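Local coordinates for protein polyhedrin (PDB 5A99) that builds the crystalline lattice of cypovirus polyhedra, the insect-virus occlusion bodies that probably embed virus particles and protect them outside the host, at residues Tyr27-Tyr32 against Val189-Arg194; Gln47-Gln52 against Asp217-Tyr222; Ser123-Val128 against Glu149-Pro154. All coordinates share one frame; numbering follows the deposited sequence.

Contact 1 (Tyr27-Tyr32 against Val189-Arg194)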
loop_
_atom_site.group_PDB
_atom_site.type_symbol
_atom_site.label_atom_id
_atom_site.label_comp_id
_atom_site.label_asym_id
_atom_site.label_seq_id
_atom_site.Cartn_x
_atom_site.Cartn_y
_atom_site.Cartn_z
ATOM N N TYR A 27 20.758 9.026 14.777
ATOM C CA TYR A 27 20.425 10.450 14.691
ATOM C C TYR A 27 20.499 10.974 13.265
ATOM O O TYR A 27 19.926 12.009 12.956
ATOM C CB TYR A 27 21.347 11.287 15.569
ATOM C CG TYR A 27 21.180 11.046 17.049
ATOM C CD1 TYR A 27 20.036 11.476 17.721
ATOM C CD2 TYR A 27 22.166 10.396 17.778
ATOM C CE1 TYR A 27 19.884 11.256 19.089
ATOM C CE2 TYR A 27 22.024 10.171 19.145
ATOM C CZ TYR A 27 20.880 10.602 19.794
ATOM O OH TYR A 27 20.732 10.387 21.146
ATOM N N SER A 28 21.218 10.275 12.400
ATOM C CA SER A 28 21.267 10.658 10.992
ATOM C C SER A 28 19.936 10.418 10.302
ATOM O O SER A 28 19.323 9.364 10.477
ATOM C CB SER A 28 22.348 9.889 10.239
ATOM O OG SER A 28 22.276 10.196 8.853
ATOM N N ARG A 29 19.499 11.401 9.514
ATOM C CA ARG A 29 18.271 11.255 8.742
ATOM C C ARG A 29 18.422 10.183 7.669
ATOM O O ARG A 29 17.447 9.796 7.044
ATOM C CB ARG A 29 17.857 12.587 8.108
ATOM C CG ARG A 29 16.965 13.428 9.009
ATOM C CD ARG A 29 17.756 14.181 10.074
ATOM N NE ARG A 29 16.926 15.225 10.681
ATOM C CZ ARG A 29 16.932 16.505 10.323
ATOM N NH1 ARG A 29 17.751 16.937 9.381
ATOM N NH2 ARG A 29 16.126 17.366 10.930
ATOM N N ASP A 30 19.645 9.703 7.466
ATOM C CA ASP A 30 19.900 8.657 6.483
ATOM C C ASP A 30 20.083 7.296 7.133
ATOM O O ASP A 30 20.665 6.390 6.541
ATOM C CB ASP A 30 21.141 8.995 5.661
ATOM C CG ASP A 30 21.095 10.393 5.102
ATOM O OD1 ASP A 30 20.034 10.795 4.553
ATOM O OD2 ASP A 30 22.116 11.093 5.237
ATOM N N SER A 31 19.597 7.163 8.357
ATOM C CA SER A 31 19.507 5.864 9.002
ATOM C C SER A 31 18.032 5.483 9.042
ATOM O O SER A 31 17.187 6.203 8.517
ATOM C CB SER A 31 20.102 5.900 10.415
ATOM O OG SER A 31 19.288 6.619 11.317
ATOM N N TYR A 32 17.724 4.365 9.677
ATOM C CA TYR A 32 16.352 3.892 9.720
ATOM C C TYR A 32 15.684 3.996 11.089
ATOM O O TYR A 32 16.332 3.939 12.138
ATOM C CB TYR A 32 16.295 2.443 9.246
ATOM C CG TYR A 32 16.273 2.339 7.745
ATOM C CD1 TYR A 32 17.452 2.367 7.022
ATOM C CD2 TYR A 32 15.079 2.240 7.054
ATOM C CE1 TYR A 32 17.445 2.286 5.649
ATOM C CE2 TYR A 32 15.056 2.159 5.687
ATOM C CZ TYR A 32 16.251 2.185 4.985
ATOM O OH TYR A 32 16.266 2.095 3.623
ATOM N N VAL A 189 4.806 6.010 13.557
ATOM C CA VAL A 189 5.910 6.596 14.278
ATOM C C VAL A 189 6.809 7.320 13.275
ATOM O O VAL A 189 7.000 6.842 12.159
ATOM C CB VAL A 189 6.703 5.528 15.063
ATOM C CG1 VAL A 189 7.143 4.388 14.164
ATOM C CG2 VAL A 189 7.896 6.157 15.762
ATOM N N GLN A 190 7.343 8.472 13.678
ATOM C CA GLN A 190 8.291 9.212 12.850
ATOM C C GLN A 190 9.597 9.360 13.615
ATOM O O GLN A 190 9.635 9.188 14.848
ATOM C CB GLN A 190 7.736 10.603 12.482
ATOM C CG GLN A 190 7.574 11.527 13.663
ATOM C CD GLN A 190 7.221 12.962 13.274
ATOM O OE1 GLN A 190 7.047 13.290 12.094
ATOM N NE2 GLN A 190 7.124 13.831 14.279
ATOM N N ARG A 191 10.668 9.691 12.898
ATOM C CA ARG A 191 11.940 9.939 13.562
ATOM C C ARG A 191 11.844 11.274 14.276
ATOM O O ARG A 191 11.109 12.165 13.839
ATOM C CB ARG A 191 13.130 9.937 12.588
ATOM C CG ARG A 191 13.438 11.264 11.903
ATOM C CD ARG A 191 14.842 11.279 11.244
ATOM N NE ARG A 191 15.234 9.985 10.682
ATOM C CZ ARG A 191 16.150 9.181 11.218
ATOM N NH1 ARG A 191 16.798 9.533 12.321
ATOM N NH2 ARG A 191 16.425 8.027 10.655
ATOM N N ALA A 192 12.593 11.399 15.365
ATOM C CA ALA A 192 12.641 12.628 16.142
ATOM C C ALA A 192 13.215 13.780 15.325
ATOM O O ALA A 192 14.227 13.637 14.649
ATOM C CB ALA A 192 13.487 12.415 17.394
ATOM N N ASN A 193 12.572 14.937 15.406
ATOM C CA ASN A 193 13.177 16.151 14.892
ATOM C C ASN A 193 13.080 17.260 15.936
ATOM O O ASN A 193 11.998 17.776 16.220
ATOM C CB ASN A 193 12.539 16.576 13.570
ATOM C CG ASN A 193 13.281 17.732 12.928
ATOM O OD1 ASN A 193 14.206 18.288 13.522
ATOM N ND2 ASN A 193 12.891 18.091 11.711
ATOM N N ARG A 194 14.224 17.603 16.515
ATOM C CA ARG A 194 14.277 18.545 17.621
ATOM C C ARG A 194 14.580 19.955 17.120
ATOM O O ARG A 194 14.551 20.919 17.897
ATOM C CB ARG A 194 15.349 18.111 18.611
ATOM C CG ARG A 194 15.149 16.691 19.120
ATOM C CD ARG A 194 16.422 16.108 19.668
ATOM N NE ARG A 194 16.244 14.731 20.130
ATOM C CZ ARG A 194 16.412 13.655 19.362
ATOM N NH1 ARG A 194 16.756 13.783 18.083
ATOM N NH2 ARG A 194 16.233 12.447 19.869
HETATM O O HOH W 1 14.514 14.712 11.900
HETATM O O HOH W 2 16.852 15.477 13.714
#
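A type I beta turn running from Ser-28 to Ser-31 receives the side chain of Arg-191, whose guanidinium lies against the turn's backbone. Arg-29 CA stands 3.8 Å above the centre of the guanidinium plane, and Ser-28 O lies over the same face, 3.3 Å from Arg-191 CZ; that carbonyl meets the group from above and is not hydrogen-bonded to it. It serves the turn itself, accepting from Ser-31 N at 3.1 Å. At the edge of the guanidinium, near its plane, Ser-31 O comes to 2.9 Å from Arg-191 NH2. Arg-191 NE donates to Pro-54 O and NH1 to Gln-26 O. Asp-30 N donates to Ser-28 OG, an ST turn within the loop.

The Arg-29 chain is bent at chi2 (80°), and its CG rests on Arg-191 CD at 3.8 Å. Its guanidinium stands at 79° to that of Arg-191. A water accepts a hydrogen bond from Arg-29 NE (2.8 Å) and donates to Ala-192 O (3.0 Å), bridging the segments; a second water makes the same link weakly. Farther out, Arg-194 NH2 reaches the edge of the Tyr-27 ring, 3.9 Å from Tyr-27 CE1, and forms a salt bridge with Asp-118.

The turn belongs to the loop that leads from helix 10-25 into strand 33-40 of the six-stranded sheet. Arg-191 lies near the end of strand 184-190, the middle strand of the three-stranded sheet, so its side chain joins that end of the strand to the end of the helix, and its backbone is hydrogen-bonded to Arg-55.

Contact 2 (Gln47-Gln52 against Asp217-Tyr222)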
loop_
_atom_site.group_PDB
_atom_site.type_symbol
_atom_site.label_atom_id
_atom_site.label_comp_id
_atom_site.label_asym_id
_atom_site.label_seq_id
_atom_site.Cartn_x
_atom_site.Cartn_y
_atom_site.Cartn_z
ATOM N N GLN A 47 4.818 -14.743 14.413
ATOM C CA GLN A 47 4.793 -14.033 13.153
ATOM C C GLN A 47 5.312 -12.612 13.400
ATOM O O GLN A 47 4.769 -11.873 14.219
ATOM C CB GLN A 47 3.388 -13.996 12.563
ATOM C CG GLN A 47 3.330 -13.246 11.251
ATOM C CD GLN A 47 2.034 -13.455 10.501
ATOM O OE1 GLN A 47 2.042 -13.717 9.299
ATOM N NE2 GLN A 47 0.915 -13.328 11.200
ATOM N N ILE A 48 6.376 -12.260 12.687
ATOM C CA ILE A 48 7.015 -10.957 12.802
ATOM C C ILE A 48 6.712 -10.121 11.573
ATOM O O ILE A 48 6.878 -10.564 10.440
ATOM C CB ILE A 48 8.554 -11.100 12.976
ATOM C CG1 ILE A 48 8.863 -11.987 14.180
ATOM C CG2 ILE A 48 9.226 -9.733 13.132
ATOM C CD1 ILE A 48 10.347 -12.121 14.500
ATOM N N ILE A 49 6.232 -8.911 11.812
ATOM C CA ILE A 49 6.021 -7.938 10.748
ATOM C C ILE A 49 6.919 -6.756 11.075
ATOM O O ILE A 49 6.791 -6.156 12.141
ATOM C CB ILE A 49 4.551 -7.495 10.675
ATOM C CG1 ILE A 49 3.649 -8.690 10.347
ATOM C CG2 ILE A 49 4.350 -6.426 9.615
ATOM C CD1 ILE A 49 2.192 -8.370 10.403
ATOM N N ARG A 50 7.861 -6.457 10.186
ATOM C CA ARG A 50 8.707 -5.287 10.349
ATOM C C ARG A 50 8.418 -4.239 9.297
ATOM O O ARG A 50 8.481 -4.500 8.086
ATOM C CB ARG A 50 10.191 -5.622 10.284
ATOM C CG ARG A 50 11.071 -4.397 10.531
ATOM C CD ARG A 50 12.550 -4.712 10.461
ATOM N NE ARG A 50 13.078 -4.770 9.098
ATOM C CZ ARG A 50 13.769 -5.794 8.599
ATOM N NH1 ARG A 50 13.979 -6.877 9.339
ATOM N NH2 ARG A 50 14.250 -5.735 7.352
ATOM N N ALA A 51 8.137 -3.043 9.783
ATOM C CA ALA A 51 8.061 -1.860 8.939
ATOM C C ALA A 51 9.304 -1.024 9.201
ATOM O O ALA A 51 9.822 -0.992 10.323
ATOM C CB ALA A 51 6.834 -1.072 9.262
ATOM N N GLN A 52 9.774 -0.342 8.173
ATOM C CA GLN A 52 10.944 0.506 8.311
ATOM C C GLN A 52 10.947 1.619 7.280
ATOM O O GLN A 52 10.406 1.478 6.177
ATOM C CB GLN A 52 12.223 -0.325 8.176
ATOM C CG GLN A 52 12.503 -0.813 6.770
ATOM C CD GLN A 52 13.653 -1.816 6.703
ATOM O OE1 GLN A 52 13.859 -2.612 7.622
ATOM N NE2 GLN A 52 14.395 -1.791 5.597
ATOM N N ASP A 217 7.248 -4.023 3.872
ATOM C CA ASP A 217 7.136 -4.646 5.180
ATOM C C ASP A 217 7.689 -6.056 5.055
ATOM O O ASP A 217 7.424 -6.754 4.073
ATOM C CB ASP A 217 5.689 -4.693 5.673
ATOM C CG ASP A 217 5.150 -3.322 6.060
ATOM O OD1 ASP A 217 5.948 -2.373 6.227
ATOM O OD2 ASP A 217 3.918 -3.202 6.223
ATOM N N LEU A 218 8.466 -6.472 6.046
ATOM C CA LEU A 218 8.982 -7.830 6.062
ATOM C C LEU A 218 8.089 -8.704 6.926
ATOM O O LEU A 218 7.756 -8.331 8.046
ATOM C CB LEU A 218 10.408 -7.859 6.603
ATOM C CG LEU A 218 11.074 -9.240 6.677
ATOM C CD1 LEU A 218 12.577 -9.147 6.420
ATOM C CD2 LEU A 218 10.814 -9.867 8.015
ATOM N N TYR A 219 7.684 -9.847 6.378
ATOM C CA TYR A 219 6.939 -10.866 7.118
ATOM C C TYR A 219 7.836 -12.068 7.374
ATOM O O TYR A 219 8.491 -12.559 6.456
ATOM C CB TYR A 219 5.727 -11.324 6.302
ATOM C CG TYR A 219 4.437 -10.552 6.526
ATOM C CD1 TYR A 219 4.279 -9.262 6.042
ATOM C CD2 TYR A 219 3.364 -11.140 7.184
ATOM C CE1 TYR A 219 3.088 -8.560 6.231
ATOM C CE2 TYR A 219 2.173 -10.450 7.382
ATOM C CZ TYR A 219 2.037 -9.161 6.903
ATOM O OH TYR A 219 0.847 -8.484 7.101
ATOM N N ALA A 220 7.853 -12.557 8.607
ATOM C CA ALA A 220 8.664 -13.722 8.974
ATOM C C ALA A 220 7.905 -14.622 9.931
ATOM O O ALA A 220 7.123 -14.146 10.747
ATOM C CB ALA A 220 9.979 -13.293 9.610
ATOM N N HIS A 221 8.168 -15.922 9.833
ATOM C CA HIS A 221 7.546 -16.928 10.684
ATOM C C HIS A 221 8.637 -17.749 11.378
ATOM O O HIS A 221 9.498 -18.344 10.719
ATOM C CB HIS A 221 6.636 -17.819 9.827
ATOM C CG HIS A 221 5.793 -18.777 10.614
ATOM N ND1 HIS A 221 5.608 -18.673 11.972
ATOM C CD2 HIS A 221 5.076 -19.856 10.216
ATOM C CE1 HIS A 221 4.823 -19.654 12.384
ATOM N NE2 HIS A 221 4.485 -20.383 11.338
ATOM N N TYR A 222 8.612 -17.757 12.709
ATOM C CA TYR A 222 9.617 -18.473 13.503
ATOM C C TYR A 222 8.979 -19.535 14.401
ATOM O O TYR A 222 7.900 -19.327 14.973
ATOM C CB TYR A 222 10.470 -17.495 14.334
ATOM C CG TYR A 222 11.535 -16.817 13.503
ATOM C CD1 TYR A 222 12.718 -17.484 13.178
ATOM C CD2 TYR A 222 11.342 -15.536 12.996
ATOM C CE1 TYR A 222 13.689 -16.886 12.388
ATOM C CE2 TYR A 222 12.319 -14.923 12.198
ATOM C CZ TYR A 222 13.487 -15.606 11.904
ATOM O OH TYR A 222 14.466 -15.020 11.125
HETATM O O HOH W 3 8.268 -1.080 5.664
#
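Ile-49 carries CG1 anti to its carbonyl carbon (chi1 -62°), and this sets the methylene over the face of the Tyr-219 ring: a CH-pi contact, CG1 lying 3.8 Å from the ring centroid and 15° off the normal. CD1 continues alongside the ring to its far end, 3.6 Å from Tyr-219 OH, a hydroxyl hydrogen-bonded to Gln-65 O. Gln-47 has CG anti to the backbone N (chi1 179°) and an extended chain beyond it; its OE1 lies at the ring's edge, 3.6 Å from Tyr-219 CD2, and Asn-70 donates to the same oxygen. Beneath these groups runs an antiparallel beta ladder joining strand 218-222, outermost in the six-stranded sheet of this chain, to strand 46-53. Ile-48 with Ala-220 and Arg-50 with Leu-218 are hydrogen-bonded pairs, and their four bonds measure 2.8 to 2.9 Å between backbone N and O. The side chains of these pairs occupy the face turned away from Tyr-219. There Ile-48 CD1 meets Tyr-222 CD2 at 3.9 Å, and Leu-218 CD1 lies 3.9 Å from Arg-50 NH2. Arg-50 NE donates to Gln-52 OE1 at 2.7 Å, while its NH2 bonds Asn-132 O of the second subunit.

Contact 3 (Ser123-Val128 against Glu149-Pro154)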
loop_
_atom_site.group_PDB
_atom_site.type_symbol
_atom_site.label_atom_id
_atom_site.label_comp_id
_atom_site.label_asym_id
_atom_site.label_seq_id
_atom_site.Cartn_x
_atom_site.Cartn_y
_atom_site.Cartn_z
ATOM N N SER A 123 5.186 10.695 18.759
ATOM C CA SER A 123 4.506 10.284 17.536
ATOM C C SER A 123 4.113 8.809 17.592
ATOM O O SER A 123 3.422 8.308 16.712
ATOM C CB SER A 123 5.388 10.546 16.315
ATOM O OG SER A 123 6.409 9.571 16.191
ATOM N N VAL A 124 4.556 8.096 18.616
ATOM C CA VAL A 124 4.274 6.664 18.656
ATOM C C VAL A 124 2.798 6.399 18.971
ATOM O O VAL A 124 2.312 6.716 20.055
ATOM C CB VAL A 124 5.179 5.919 19.655
ATOM C CG1 VAL A 124 4.785 4.471 19.704
ATOM C CG2 VAL A 124 6.641 6.064 19.258
ATOM N N TRP A 125 2.100 5.818 17.998
ATOM C CA TRP A 125 0.659 5.652 18.057
ATOM C C TRP A 125 0.322 4.227 17.657
ATOM O O TRP A 125 0.844 3.709 16.683
ATOM C CB TRP A 125 -0.003 6.666 17.119
ATOM C CG TRP A 125 -1.476 6.474 16.940
ATOM C CD1 TRP A 125 -2.460 6.847 17.810
ATOM C CD2 TRP A 125 -2.141 5.891 15.806
ATOM N NE1 TRP A 125 -3.691 6.522 17.300
ATOM C CE2 TRP A 125 -3.527 5.938 16.071
ATOM C CE3 TRP A 125 -1.701 5.336 14.602
ATOM C CZ2 TRP A 125 -4.475 5.449 15.174
ATOM C CZ3 TRP A 125 -2.656 4.855 13.702
ATOM C CH2 TRP A 125 -4.020 4.910 13.998
ATOM N N PHE A 126 -0.556 3.589 18.415
ATOM C CA PHE A 126 -0.807 2.169 18.249
ATOM C C PHE A 126 -2.258 1.895 18.646
ATOM O O PHE A 126 -2.673 2.238 19.749
ATOM C CB PHE A 126 0.179 1.375 19.124
ATOM C CG PHE A 126 0.028 -0.109 19.023
ATOM C CD1 PHE A 126 0.648 -0.821 18.006
ATOM C CD2 PHE A 126 -0.734 -0.797 19.952
ATOM C CE1 PHE A 126 0.495 -2.189 17.919
ATOM C CE2 PHE A 126 -0.894 -2.169 19.867
ATOM C CZ PHE A 126 -0.279 -2.866 18.858
ATOM N N ARG A 127 -3.029 1.298 17.739
ATOM C CA ARG A 127 -4.459 1.105 17.969
ATOM C C ARG A 127 -4.912 -0.238 17.444
ATOM O O ARG A 127 -4.798 -0.519 16.246
ATOM C CB ARG A 127 -5.273 2.220 17.285
ATOM C CG ARG A 127 -6.791 2.179 17.569
ATOM C CD ARG A 127 -7.514 3.204 16.746
ATOM N NE ARG A 127 -7.352 2.907 15.323
ATOM C CZ ARG A 127 -7.568 3.769 14.340
ATOM N NH1 ARG A 127 -7.953 5.006 14.606
ATOM N NH2 ARG A 127 -7.399 3.390 13.078
ATOM N N VAL A 128 -5.414 -1.072 18.346
ATOM C CA VAL A 128 -6.027 -2.332 17.961
ATOM C C VAL A 128 -7.525 -2.097 17.856
ATOM O O VAL A 128 -8.210 -1.964 18.867
ATOM C CB VAL A 128 -5.750 -3.447 18.998
ATOM C CG1 VAL A 128 -6.316 -4.778 18.515
ATOM C CG2 VAL A 128 -4.267 -3.579 19.263
ATOM N N GLU A 149 -5.296 7.272 24.661
ATOM C CA GLU A 149 -4.958 5.909 25.046
ATOM C C GLU A 149 -4.040 5.262 24.022
ATOM O O GLU A 149 -3.211 4.412 24.353
ATOM C CB GLU A 149 -6.234 5.074 25.192
ATOM C CG GLU A 149 -6.991 5.329 26.480
ATOM C CD GLU A 149 -8.048 6.419 26.359
ATOM O OE1 GLU A 149 -8.073 7.160 25.342
ATOM O OE2 GLU A 149 -8.851 6.531 27.302
ATOM N N ASN A 150 -4.206 5.656 22.767
ATOM C CA ASN A 150 -3.436 5.066 21.688
ATOM C C ASN A 150 -2.058 5.696 21.496
ATOM O O ASN A 150 -1.258 5.200 20.704
ATOM C CB ASN A 150 -4.227 5.133 20.384
ATOM C CG ASN A 150 -5.534 4.362 20.459
ATOM O OD1 ASN A 150 -5.586 3.242 20.964
ATOM N ND2 ASN A 150 -6.594 4.958 19.950
ATOM N N TYR A 151 -1.781 6.778 22.217
ATOM C CA TYR A 151 -0.444 7.376 22.211
ATOM C C TYR A 151 0.350 6.747 23.347
ATOM O O TYR A 151 0.401 7.268 24.475
ATOM C CB TYR A 151 -0.520 8.904 22.289
ATOM C CG TYR A 151 -1.008 9.473 20.969
ATOM C CD1 TYR A 151 -2.364 9.603 20.715
ATOM C CD2 TYR A 151 -0.120 9.781 19.945
ATOM C CE1 TYR A 151 -2.825 10.065 19.506
ATOM C CE2 TYR A 151 -0.574 10.248 18.723
ATOM C CZ TYR A 151 -1.925 10.397 18.512
ATOM O OH TYR A 151 -2.381 10.872 17.300
ATOM N N ILE A 152 0.968 5.612 23.014
ATOM C CA ILE A 152 1.424 4.641 24.010
ATOM C C ILE A 152 2.839 4.862 24.532
ATOM O O ILE A 152 3.298 4.105 25.397
ATOM C CB ILE A 152 1.354 3.204 23.448
ATOM C CG1 ILE A 152 2.209 3.079 22.179
ATOM C CG2 ILE A 152 -0.095 2.827 23.117
ATOM C CD1 ILE A 152 2.597 1.669 21.837
ATOM N N GLY A 153 3.522 5.882 24.021
ATOM C CA GLY A 153 4.913 6.142 24.379
ATOM C C GLY A 153 5.292 5.890 25.829
ATOM O O GLY A 153 6.220 5.145 26.110
ATOM N N PRO A 154 4.586 6.522 26.770
ATOM C CA PRO A 154 4.983 6.403 28.182
ATOM C C PRO A 154 4.666 5.030 28.775
ATOM O O PRO A 154 5.285 4.625 29.755
ATOM C CB PRO A 154 4.171 7.508 28.864
ATOM C CG PRO A 154 2.944 7.644 28.032
ATOM C CD PRO A 154 3.395 7.369 26.600
HETATM O O HOH W 4 3.111 7.902 22.240
#
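Trp-125 CD1 rests on one face of the Tyr-151 ring, 3.6 Å above its plane and displaced toward the rim. The two rings are inclined, the five-membered ring of Trp-125 and the ring of Tyr-151 lying at 46°, so they meet obliquely. On the indole itself, Arg-127 CB covers one face and Arg-127 NH1, hydrogen-bonded to Tyr-32 OH of the third subunit, comes to the edge. Asn-150 CB lies 3.4 Å from Trp-125 NE1, its side chain running beside the indole with the amide turned perpendicular to it. Arg-211 of the third subunit adds a cation-pi contact to Trp-125.

The backbones run roughly antiparallel here without forming a regular ladder. Phe-126 N donates to Asn-150 O at 2.9 Å, a fairly straight bond (156°) in the carbonyl plane. The next link is only weak, Ile-152 N reaching Val-124 O at 3.4 Å. Where the loop pulls away toward Gly-153 a water fills in, donating to Val-124 O (2.6 Å) and accepting from Gly-153 N (2.7 Å).

Ile-152 places CG1 between its backbone N and carbonyl carbon (chi1 58°), against Val-124 CG1 at 3.8 Å; the two side chains cross at about a right angle. CD1 continues to Phe-126 CB, 3.6 Å away.

The loop 149-154 thus lines strand 125-129, an outermost strand of the three-stranded sheet within this chain, on the side that faces away from strand 184-190. The backbone of Trp-125 is hydrogen-bonded to Ala-188 of strand 184-190. Phe-126 instead turns to the six-stranded sheet, its ring stacked on Phe-113 of strand 110-116, and Ile-152 touches Phe-113 and also Tyr-170 of strand 164-173, so that strand and loop together pack one sheet onto the other.

How the contacts relate
Contacts 1 and 3, centred 18 Å apart, meet through the three-stranded sheet, whose strands 184-190 and 125-129 are neighbours: Ser-123 OG lies 2.9 Å from Gln-190 N, probably as a hydrogen bond, and Val-189 CG2 packs on Val-124 CG2. Contact 2 belongs to the larger sheet; it touches contact 1 where Tyr-32 CD2 meets Gln-52 CB at 4.0 Å, but stays about 9 Å from contact 3 at the nearest atoms. The trimer connects them again, since Tyr-32 OH of contact 1 bonds Arg-127 NH1 of the second subunit, the residue that in contact 3 reaches Tyr-32 of the third.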